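SusD superfamily protein (Bacteroides fragilis, PDB 3L22) probably binds glycans at the outer membrane, as a zinc-binding member of the SusD family of nutrient-uptake proteins. Local coordinates at residues K44-N58 and N62-V74. Numbering follows the deposited sequence.
Sequences KSYLVFDNRGDDVIN and NLVTLFNTYNMNV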
ATOM      1  N   LYS A  44       1.120   2.164 -11.614  1.00 14.82           N
ATOM      2  CA  LYS A  44       1.719   3.459 -11.299  1.00 14.72           C
ATOM      3  C   LYS A  44       1.359   4.010  -9.910  1.00 14.05           C
ATOM      4  O   LYS A  44       2.199   4.674  -9.304  1.00 14.13           O
ATOM      5  CB  LYS A  44       1.383   4.509 -12.390  1.00 14.98           C
ATOM      6  CG  LYS A  44       2.193   4.285 -13.693  1.00 15.82           C
ATOM      7  CD  LYS A  44       1.915   5.325 -14.777  1.00 16.21           C
ATOM      8  CE  LYS A  44       2.472   6.704 -14.409  1.00 16.59           C
ATOM      9  NZ  LYS A  44       2.078   7.687 -15.410  1.00 14.91           N
ATOM     10  N   SER A  45       0.145   3.787  -9.423  1.00 12.96           N
ATOM     11  CA  SER A  45      -0.254   4.324  -8.099  1.00 13.53           C
ATOM     12  C   SER A  45       0.375   3.591  -6.926  1.00 14.27           C
ATOM     13  O   SER A  45       0.569   4.176  -5.843  1.00 13.53           O
ATOM     14  CB  SER A  45      -1.781   4.460  -7.970  1.00 14.53           C
ATOM     15  OG  SER A  45      -2.276   5.368  -8.982  1.00 14.19           O
ATOM     16  N   TYR A  46       0.832   2.356  -7.141  1.00 13.76           N
ATOM     17  CA  TYR A  46       1.653   1.689  -6.145  1.00 12.87           C
ATOM     18  C   TYR A  46       3.074   2.225  -6.199  1.00 14.08           C
ATOM     19  O   TYR A  46       3.671   2.528  -5.168  1.00 13.85           O
ATOM     20  CB  TYR A  46       1.659   0.212  -6.465  1.00 13.91           C
ATOM     21  CG  TYR A  46       2.355  -0.797  -5.554  1.00 11.60           C
ATOM     22  CD1 TYR A  46       1.678  -1.396  -4.507  1.00 11.41           C
ATOM     23  CD2 TYR A  46       3.644  -1.208  -5.803  1.00 12.09           C
ATOM     24  CE1 TYR A  46       2.265  -2.383  -3.720  1.00 11.85           C
ATOM     25  CE2 TYR A  46       4.257  -2.198  -5.031  1.00 12.14           C
ATOM     26  CZ  TYR A  46       3.545  -2.798  -4.013  1.00 14.16           C
ATOM     27  OH  TYR A  46       4.116  -3.831  -3.322  1.00 14.41           O
ATOM     28  N   LEU A  47       3.608   2.361  -7.415  1.00 14.45           N
ATOM     29  CA  LEU A  47       4.910   2.961  -7.635  1.00 14.33           C
ATOM     30  C   LEU A  47       5.008   4.374  -7.039  1.00 14.41           C
ATOM     31  O   LEU A  47       6.086   4.786  -6.596  1.00 14.23           O
ATOM     32  CB  LEU A  47       5.233   3.012  -9.139  1.00 14.41           C
ATOM     33  CG  LEU A  47       5.599   1.652  -9.738  1.00 15.46           C
ATOM     34  CD1 LEU A  47       5.247   1.546 -11.239  1.00 11.88           C
ATOM     35  CD2 LEU A  47       7.055   1.321  -9.458  1.00 14.49           C
ATOM     36  N   VAL A  48       3.887   5.105  -7.032  1.00 14.22           N
ATOM     37  CA  VAL A  48       3.821   6.409  -6.404  1.00 14.09           C
ATOM     38  C   VAL A  48       4.353   6.389  -4.978  1.00 14.68           C
ATOM     39  O   VAL A  48       5.108   7.278  -4.609  1.00 14.95           O
ATOM     40  CB  VAL A  48       2.376   7.003  -6.449  1.00 14.52           C
ATOM     41  CG1 VAL A  48       2.153   8.038  -5.325  1.00 13.14           C
ATOM     42  CG2 VAL A  48       2.130   7.574  -7.815  1.00 13.07           C
ATOM     43  N   PHE A  49       3.992   5.372  -4.196  1.00 15.13           N
ATOM     44  CA  PHE A  49       4.427   5.333  -2.794  1.00 15.00           C
ATOM     45  C   PHE A  49       5.925   5.064  -2.610  1.00 15.92           C
ATOM     46  O   PHE A  49       6.508   5.563  -1.638  1.00 17.02           O
ATOM     47  CB  PHE A  49       3.501   4.457  -1.948  1.00 14.30           C
ATOM     48  CG  PHE A  49       2.097   4.991  -1.935  1.00 13.99           C
ATOM     49  CD1 PHE A  49       1.795   6.157  -1.221  1.00 14.25           C
ATOM     50  CD2 PHE A  49       1.104   4.409  -2.698  1.00 12.42           C
ATOM     51  CE1 PHE A  49       0.507   6.698  -1.231  1.00 13.04           C
ATOM     52  CE2 PHE A  49      -0.191   4.947  -2.704  1.00 13.73           C
ATOM     53  CZ  PHE A  49      -0.475   6.094  -1.966  1.00 13.68           C
ATOM     54  N   ASP A  50       6.564   4.367  -3.548  1.00 15.29           N
ATOM     55  CA  ASP A  50       8.015   4.255  -3.530  1.00 14.46           C
ATOM     56  C   ASP A  50       8.680   5.506  -4.022  1.00 13.96           C
ATOM     57  O   ASP A  50       9.695   5.910  -3.458  1.00 13.85           O
ATOM     58  CB  ASP A  50       8.480   3.043  -4.300  1.00 14.54           C
ATOM     59  CG  ASP A  50       8.093   1.749  -3.572  1.00 16.03           C
ATOM     60  OD1 ASP A  50       8.660   1.512  -2.457  1.00 18.85           O
ATOM     61  OD2 ASP A  50       7.169   1.050  -4.049  1.00 16.67           O
ATOM     62  N   ASN A  51       8.133   6.119  -5.068  1.00 13.77           N
ATOM     63  CA  ASN A  51       8.661   7.390  -5.554  1.00 13.15           C
ATOM     64  C   ASN A  51       8.581   8.523  -4.524  1.00 13.47           C
ATOM     65  O   ASN A  51       9.473   9.378  -4.457  1.00 13.96           O
ATOM     66  CB  ASN A  51       7.948   7.809  -6.842  1.00 13.64           C
ATOM     67  CG  ASN A  51       8.594   7.189  -8.093  1.00 14.25           C
ATOM     68  OD1 ASN A  51       9.459   7.803  -8.707  1.00 15.47           O
ATOM     69  ND2 ASN A  51       8.200   5.956  -8.437  1.00 13.17           N
ATOM     70  N   ARG A  52       7.534   8.538  -3.712  1.00 13.61           N
ATOM     71  CA  ARG A  52       7.432   9.523  -2.643  1.00 14.49           C
ATOM     72  C   ARG A  52       8.477   9.326  -1.579  1.00 15.60           C
ATOM     73  O   ARG A  52       8.928  10.305  -0.987  1.00 17.61           O
ATOM     74  CB  ARG A  52       6.009   9.591  -2.071  1.00 14.82           C
ATOM     75  CG  ARG A  52       5.065  10.245  -3.057  1.00 14.25           C
ATOM     76  CD  ARG A  52       3.589  10.346  -2.622  1.00 16.39           C
ATOM     77  NE  ARG A  52       3.322  10.932  -1.308  1.00 14.74           N
ATOM     78  CZ  ARG A  52       3.319  12.228  -0.996  1.00 16.49           C
ATOM     79  NH1 ARG A  52       3.604  13.176  -1.891  1.00 18.10           N
ATOM     80  NH2 ARG A  52       3.015  12.586   0.256  1.00 16.78           N
ATOM     81  N   GLY A  53       8.926   8.099  -1.396  1.00 15.60           N
ATOM     82  CA  GLY A  53       9.959   7.775  -0.454  1.00 15.32           C
ATOM     83  C   GLY A  53      11.385   8.149  -0.822  1.00 15.00           C
ATOM     84  O   GLY A  53      11.633   8.864  -1.793  1.00 15.68           O
ATOM     85  N   ASP A  54      12.310   7.610  -0.037  1.00 13.41           N
ATOM     86  CA  ASP A  54      13.688   8.020  -0.006  1.00 14.13           C
ATOM     87  C   ASP A  54      14.669   6.833  -0.134  1.00 13.77           C
ATOM     88  O   ASP A  54      15.881   6.978   0.090  1.00 14.63           O
ATOM     89  CB  ASP A  54      13.930   8.771   1.314  1.00 13.90           C
ATOM     90  CG  ASP A  54      13.611   7.907   2.552  1.00 14.43           C
ATOM     91  OD1 ASP A  54      13.232   6.722   2.397  1.00 13.02           O
ATOM     92  OD2 ASP A  54      13.704   8.419   3.688  1.00 13.32           O
ATOM     93  N   ASP A  55      14.148   5.684  -0.545  1.00 13.77           N
ATOM     94  CA  ASP A  55      14.949   4.464  -0.655  1.00 13.11           C
ATOM     95  C   ASP A  55      15.262   4.047  -2.085  1.00 12.79           C
ATOM     96  O   ASP A  55      16.184   3.261  -2.305  1.00 12.47           O
ATOM     97  CB  ASP A  55      14.248   3.367   0.109  1.00 12.26           C
ATOM     98  CG  ASP A  55      14.291   3.614   1.614  1.00 14.37           C
ATOM     99  OD1 ASP A  55      15.325   4.167   2.115  1.00 10.01           O
ATOM    100  OD2 ASP A  55      13.314   3.252   2.302  1.00 12.95           O
ATOM    101  N   VAL A  56      14.464   4.542  -3.029  1.00 13.50           N
ATOM    102  CA  VAL A  56      14.723   4.438  -4.464  1.00 13.30           C
ATOM    103  C   VAL A  56      14.840   5.846  -4.997  1.00 14.05           C
ATOM    104  O   VAL A  56      14.442   6.784  -4.291  1.00 13.68           O
ATOM    105  CB  VAL A  56      13.604   3.630  -5.186  1.00 13.88           C
ATOM    106  CG1 VAL A  56      13.720   2.151  -4.793  1.00 12.71           C
ATOM    107  CG2 VAL A  56      12.183   4.183  -4.914  1.00 11.26           C
ATOM    108  N   ILE A  57      15.436   5.981  -6.197  1.00 14.16           N
ATOM    109  CA  ILE A  57      15.490   7.246  -6.914  0.60 13.88           C
ATOM    110  C   ILE A  57      14.925   7.086  -8.295  1.00 13.77           C
ATOM    111  O   ILE A  57      15.075   6.048  -8.902  1.00 14.20           O
ATOM    112  CB  ILE A  57      16.921   7.828  -7.055  0.60 13.42           C
ATOM    113  CG1 ILE A  57      17.912   6.790  -7.649  0.60 12.50           C
ATOM    114  CG2 ILE A  57      17.346   8.331  -5.728  0.60 15.11           C
ATOM    115  CD1 ILE A  57      19.306   7.364  -8.024  0.60 15.06           C
ATOM    116  N   ASN A  58      14.283   8.142  -8.777  1.00 13.50           N
ATOM    117  CA  ASN A  58      13.742   8.200 -10.113  1.00 13.86           C
ATOM    118  C   ASN A  58      14.687   9.086 -10.918  1.00 14.16           C
ATOM    119  O   ASN A  58      14.810  10.275 -10.634  1.00 13.55           O
ATOM    120  CB  ASN A  58      12.316   8.787 -10.085  1.00 14.10           C
ATOM    121  CG  ASN A  58      11.616   8.714 -11.431  1.00 13.95           C
ATOM    122  OD1 ASN A  58      12.251   8.939 -12.488  1.00 12.75           O
ATOM    123  ND2 ASN A  58      10.301   8.386 -11.414  1.00 11.11           N
ATOM    124  N   ASN A  62      11.378  12.322 -16.659  1.00 21.60           N
ATOM    125  CA  ASN A  62      10.222  12.256 -17.535  1.00 21.38           C
ATOM    126  C   ASN A  62       8.947  12.233 -16.696  1.00 20.83           C
ATOM    127  O   ASN A  62       8.745  11.320 -15.914  1.00 19.86           O
ATOM    128  CB  ASN A  62      10.348  10.986 -18.374  1.00 22.29           C
ATOM    129  CG  ASN A  62       9.204  10.799 -19.360  1.00 23.49           C
ATOM    130  OD1 ASN A  62       8.336  11.660 -19.502  1.00 25.48           O
ATOM    131  ND2 ASN A  62       9.187   9.637 -20.029  1.00 24.32           N
ATOM    132  N   LEU A  63       8.090  13.227 -16.892  1.00 19.88           N
ATOM    133  CA  LEU A  63       6.823  13.342 -16.172  1.00 20.44           C
ATOM    134  C   LEU A  63       5.887  12.158 -16.440  1.00 19.64           C
ATOM    135  O   LEU A  63       5.113  11.770 -15.549  1.00 19.74           O
ATOM    136  CB  LEU A  63       6.129  14.672 -16.510  1.00 20.52           C
ATOM    137  CG  LEU A  63       6.900  15.971 -16.226  1.00 23.25           C
ATOM    138  CD1 LEU A  63       5.963  17.233 -16.409  1.00 24.26           C
ATOM    139  CD2 LEU A  63       7.561  15.980 -14.854  1.00 23.71           C
ATOM    140  N   VAL A  64       6.004  11.542 -17.624  1.00 19.46           N
ATOM    141  CA  VAL A  64       5.221  10.336 -17.950  1.00 18.94           C
ATOM    142  C   VAL A  64       5.582   9.169 -17.031  1.00 17.84           C
ATOM    143  O   VAL A  64       4.729   8.342 -16.731  1.00 18.14           O
ATOM    144  CB  VAL A  64       5.358   9.925 -19.473  1.00 19.64           C
ATOM    145  CG1 VAL A  64       4.550   8.652 -19.790  1.00 21.47           C
ATOM    146  CG2 VAL A  64       4.934  11.104 -20.433  1.00 19.72           C
ATOM    147  N   THR A  65       6.823   9.110 -16.534  1.00 16.76           N
ATOM    148  CA  THR A  65       7.216   8.018 -15.638  1.00 15.81           C
ATOM    149  C   THR A  65       7.523   8.504 -14.202  1.00 15.57           C
ATOM    150  O   THR A  65       8.518   8.133 -13.613  1.00 15.81           O
ATOM    151  CB  THR A  65       8.352   7.187 -16.248  1.00 15.64           C
ATOM    152  OG1 THR A  65       9.458   8.035 -16.528  1.00 15.80           O
ATOM    153  CG2 THR A  65       7.880   6.496 -17.544  1.00 15.96           C
ATOM    154  N   LEU A  66       6.617   9.308 -13.652  1.00 15.09           N
ATOM    155  CA  LEU A  66       6.522   9.613 -12.194  1.00 14.95           C
ATOM    156  C   LEU A  66       7.630  10.560 -11.653  1.00 15.12           C
ATOM    157  O   LEU A  66       7.796  10.712 -10.443  1.00 14.79           O
ATOM    158  CB  LEU A  66       6.405   8.317 -11.351  1.00 13.42           C
ATOM    159  CG  LEU A  66       5.163   7.428 -11.597  1.00 15.05           C
ATOM    160  CD1 LEU A  66       5.161   6.153 -10.733  1.00 12.24           C
ATOM    161  CD2 LEU A  66       3.832   8.229 -11.339  1.00 14.07           C
ATOM    162  N   PHE A  67       8.357  11.231 -12.543  1.00 15.21           N
ATOM    163  CA  PHE A  67       9.409  12.115 -12.090  1.00 15.86           C
ATOM    164  C   PHE A  67       8.919  13.202 -11.151  1.00 15.44           C
ATOM    165  O   PHE A  67       9.596  13.505 -10.177  1.00 15.24           O
ATOM    166  CB  PHE A  67      10.104  12.754 -13.291  1.00 16.51           C
ATOM    167  CG  PHE A  67      11.424  13.356 -12.995  1.00 17.95           C
ATOM    168  CD1 PHE A  67      12.458  12.586 -12.471  1.00 21.18           C
ATOM    169  CD2 PHE A  67      11.673  14.689 -13.319  1.00 21.34           C
ATOM    170  CE1 PHE A  67      13.731  13.149 -12.241  1.00 22.67           C
ATOM    171  CE2 PHE A  67      12.935  15.262 -13.102  1.00 22.99           C
ATOM    172  CZ  PHE A  67      13.964  14.488 -12.552  1.00 23.63           C
ATOM    173  N   ASN A  68       7.761  13.785 -11.443  1.00 14.85           N
ATOM    174  CA  ASN A  68       7.193  14.804 -10.555  1.00 15.17           C
ATOM    175  C   ASN A  68       6.760  14.256  -9.187  1.00 14.31           C
ATOM    176  O   ASN A  68       6.801  14.989  -8.194  1.00 15.03           O
ATOM    177  CB  ASN A  68       6.015  15.547 -11.196  1.00 14.85           C
ATOM    178  CG  ASN A  68       6.425  16.844 -11.875  1.00 17.97           C
ATOM    179  OD1 ASN A  68       7.548  17.334 -11.717  1.00 20.97           O
ATOM    180  ND2 ASN A  68       5.496  17.421 -12.635  1.00 18.09           N
ATOM    181  N   THR A  69       6.370  12.989  -9.125  1.00 14.20           N
ATOM    182  CA  THR A  69       6.076  12.380  -7.838  1.00 13.58           C
ATOM    183  C   THR A  69       7.337  12.271  -7.015  1.00 13.73           C
ATOM    184  O   THR A  69       7.342  12.656  -5.841  1.00 13.62           O
ATOM    185  CB  THR A  69       5.424  11.007  -7.976  1.00 14.46           C
ATOM    186  OG1 THR A  69       4.172  11.175  -8.625  1.00 13.36           O
ATOM    187  CG2 THR A  69       5.229  10.356  -6.574  1.00 10.81           C
ATOM    188  N   TYR A  70       8.414  11.773  -7.625  1.00 13.33           N
ATOM    189  CA  TYR A  70       9.685  11.603  -6.915  1.00 13.11           C
ATOM    190  C   TYR A  70      10.216  12.934  -6.376  1.00 13.87           C
ATOM    191  O   TYR A  70      10.678  13.024  -5.240  1.00 13.35           O
ATOM    192  CB  TYR A  70      10.767  10.959  -7.793  1.00 12.88           C
ATOM    193  CG  TYR A  70      12.091  10.877  -7.011  1.00 13.34           C
ATOM    194  CD1 TYR A  70      12.265   9.923  -5.995  1.00 13.96           C
ATOM    195  CD2 TYR A  70      13.139  11.767  -7.260  1.00 14.27           C
ATOM    196  CE1 TYR A  70      13.439   9.880  -5.231  1.00 13.08           C
ATOM    197  CE2 TYR A  70      14.328  11.723  -6.510  1.00 14.24           C
ATOM    198  CZ  TYR A  70      14.468  10.785  -5.495  1.00 14.51           C
ATOM    199  OH  TYR A  70      15.626  10.743  -4.758  1.00 13.85           O
ATOM    200  N   ASN A  71      10.133  13.952  -7.223  1.00 14.67           N
ATOM    201  CA  ASN A  71      10.594  15.297  -6.896  1.00 14.97           C
ATOM    202  C   ASN A  71       9.635  16.099  -6.032  1.00 14.77           C
ATOM    203  O   ASN A  71       9.896  17.268  -5.743  1.00 15.28           O
ATOM    204  CB  ASN A  71      10.878  16.051  -8.189  1.00 15.43           C
ATOM    205  CG  ASN A  71      12.145  15.607  -8.859  1.00 17.52           C
ATOM    206  OD1 ASN A  71      13.068  15.084  -8.223  1.00 19.62           O
ATOM    207  ND2 ASN A  71      12.230  15.871 -10.165  1.00 23.96           N
HETATM  208  N   MSE A  72       8.543  15.488  -5.594  1.00 15.02           N
HETATM  209  CA  MSE A  72       7.603  16.153  -4.679  1.00 15.51           C
HETATM  210  C   MSE A  72       7.093  17.438  -5.332  1.00 15.75           C
HETATM  211  O   MSE A  72       7.063  18.502  -4.722  1.00 15.29           O
HETATM  212  CB  MSE A  72       8.229  16.434  -3.303  1.00 15.63           C
HETATM  213  CG  MSE A  72       8.878  15.250  -2.669  1.00 16.13           C
HETATM  214 SE   MSE A  72       7.671  13.761  -2.314  0.75 18.06          SE
HETATM  215  CE  MSE A  72       6.660  14.529  -0.841  1.00 14.04           C
ATOM    216  N   ASN A  73       6.657  17.298  -6.582  1.00 15.68           N
ATOM    217  CA  ASN A  73       6.298  18.436  -7.389  1.00 16.73           C
ATOM    218  C   ASN A  73       4.990  18.210  -8.147  1.00 16.42           C
ATOM    219  O   ASN A  73       4.795  18.794  -9.185  1.00 18.04           O
ATOM    220  CB  ASN A  73       7.433  18.746  -8.369  1.00 15.41           C
ATOM    221  CG  ASN A  73       7.320  20.130  -8.985  1.00 17.95           C
ATOM    222  OD1 ASN A  73       7.032  21.096  -8.292  1.00 21.60           O
ATOM    223  ND2 ASN A  73       7.540  20.227 -10.294  1.00 15.55           N
ATOM    224  N   VAL A  74       4.090  17.397  -7.610  1.00 16.54           N
ATOM    225  CA  VAL A  74       2.871  17.036  -8.331  1.00 16.18           C
ATOM    226  C   VAL A  74       1.851  18.167  -8.218  1.00 16.25           C
ATOM    227  O   VAL A  74       1.599  18.683  -7.104  1.00 15.89           O
ATOM    228  CB  VAL A  74       2.253  15.711  -7.834  1.00 17.19           C
ATOM    229  CG1 VAL A  74       0.854  15.551  -8.402  1.00 14.21           C
ATOM    230  CG2 VAL A  74       3.163  14.538  -8.239  1.00 16.08           C
TER
HETATM  231  O   HOH W   1       3.331  10.091 -14.531  1.00 18.71           O
HETATM  232  O   HOH W   2       4.773  13.427  -4.760  1.00 12.16           O
HETATM  233  O   HOH W   3      15.581   8.870  -2.934  1.00 16.15           O
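Asn58 and Thr65 illustrate how a side-chain amide can join a short strand to a loop, with a second amide holding the first. The amide nitrogen of Asn58 spends one N-H on Thr65 O (ND2 to O 2.8 Å), lying in the carbonyl plane, and the other on Asn51 OD1. Asn51 in turn gives its own ND2 to Leu47 O, one helical turn back and above that carbonyl's plane. Both amides are therefore held against rotation, and Asn58 OD1 is left to meet Ser60 OG.

Tyr70 fills the angle between helix and strand. With CG anti to the backbone N (chi1 177°), its ring lies under the strand backbone, one face centred beneath Asn58 N, while its plane stands 81° from the Asn51 amide. Its CA-H points almost straight at Asn51 O (CA to O 3.3 Å), and its hydroxyl gives a proton to a water that donates to Val56 O.

Leu66, the N-cap residue of helix 67-70, splits its methyls: CD1 rests on Leu47 CB (3.5 Å), CD2 between Lys44 CE and Val48 CG2. Beyond it Lys44 bends at chi3 to bring NZ to Val64 O (3.0 Å).

This buried contact folds helix 44-52, strand 56-58 and helix 67-70, which ends in a Schellman motif at Met72, together within the N-terminal SusD-family region. Strand 277-279 pairs antiparallel with strand 56-58, Tyr270 of helix 267-271 covers Leu47 and Leu66, and Glu80 of helix 79-103 takes Thr69 OG1.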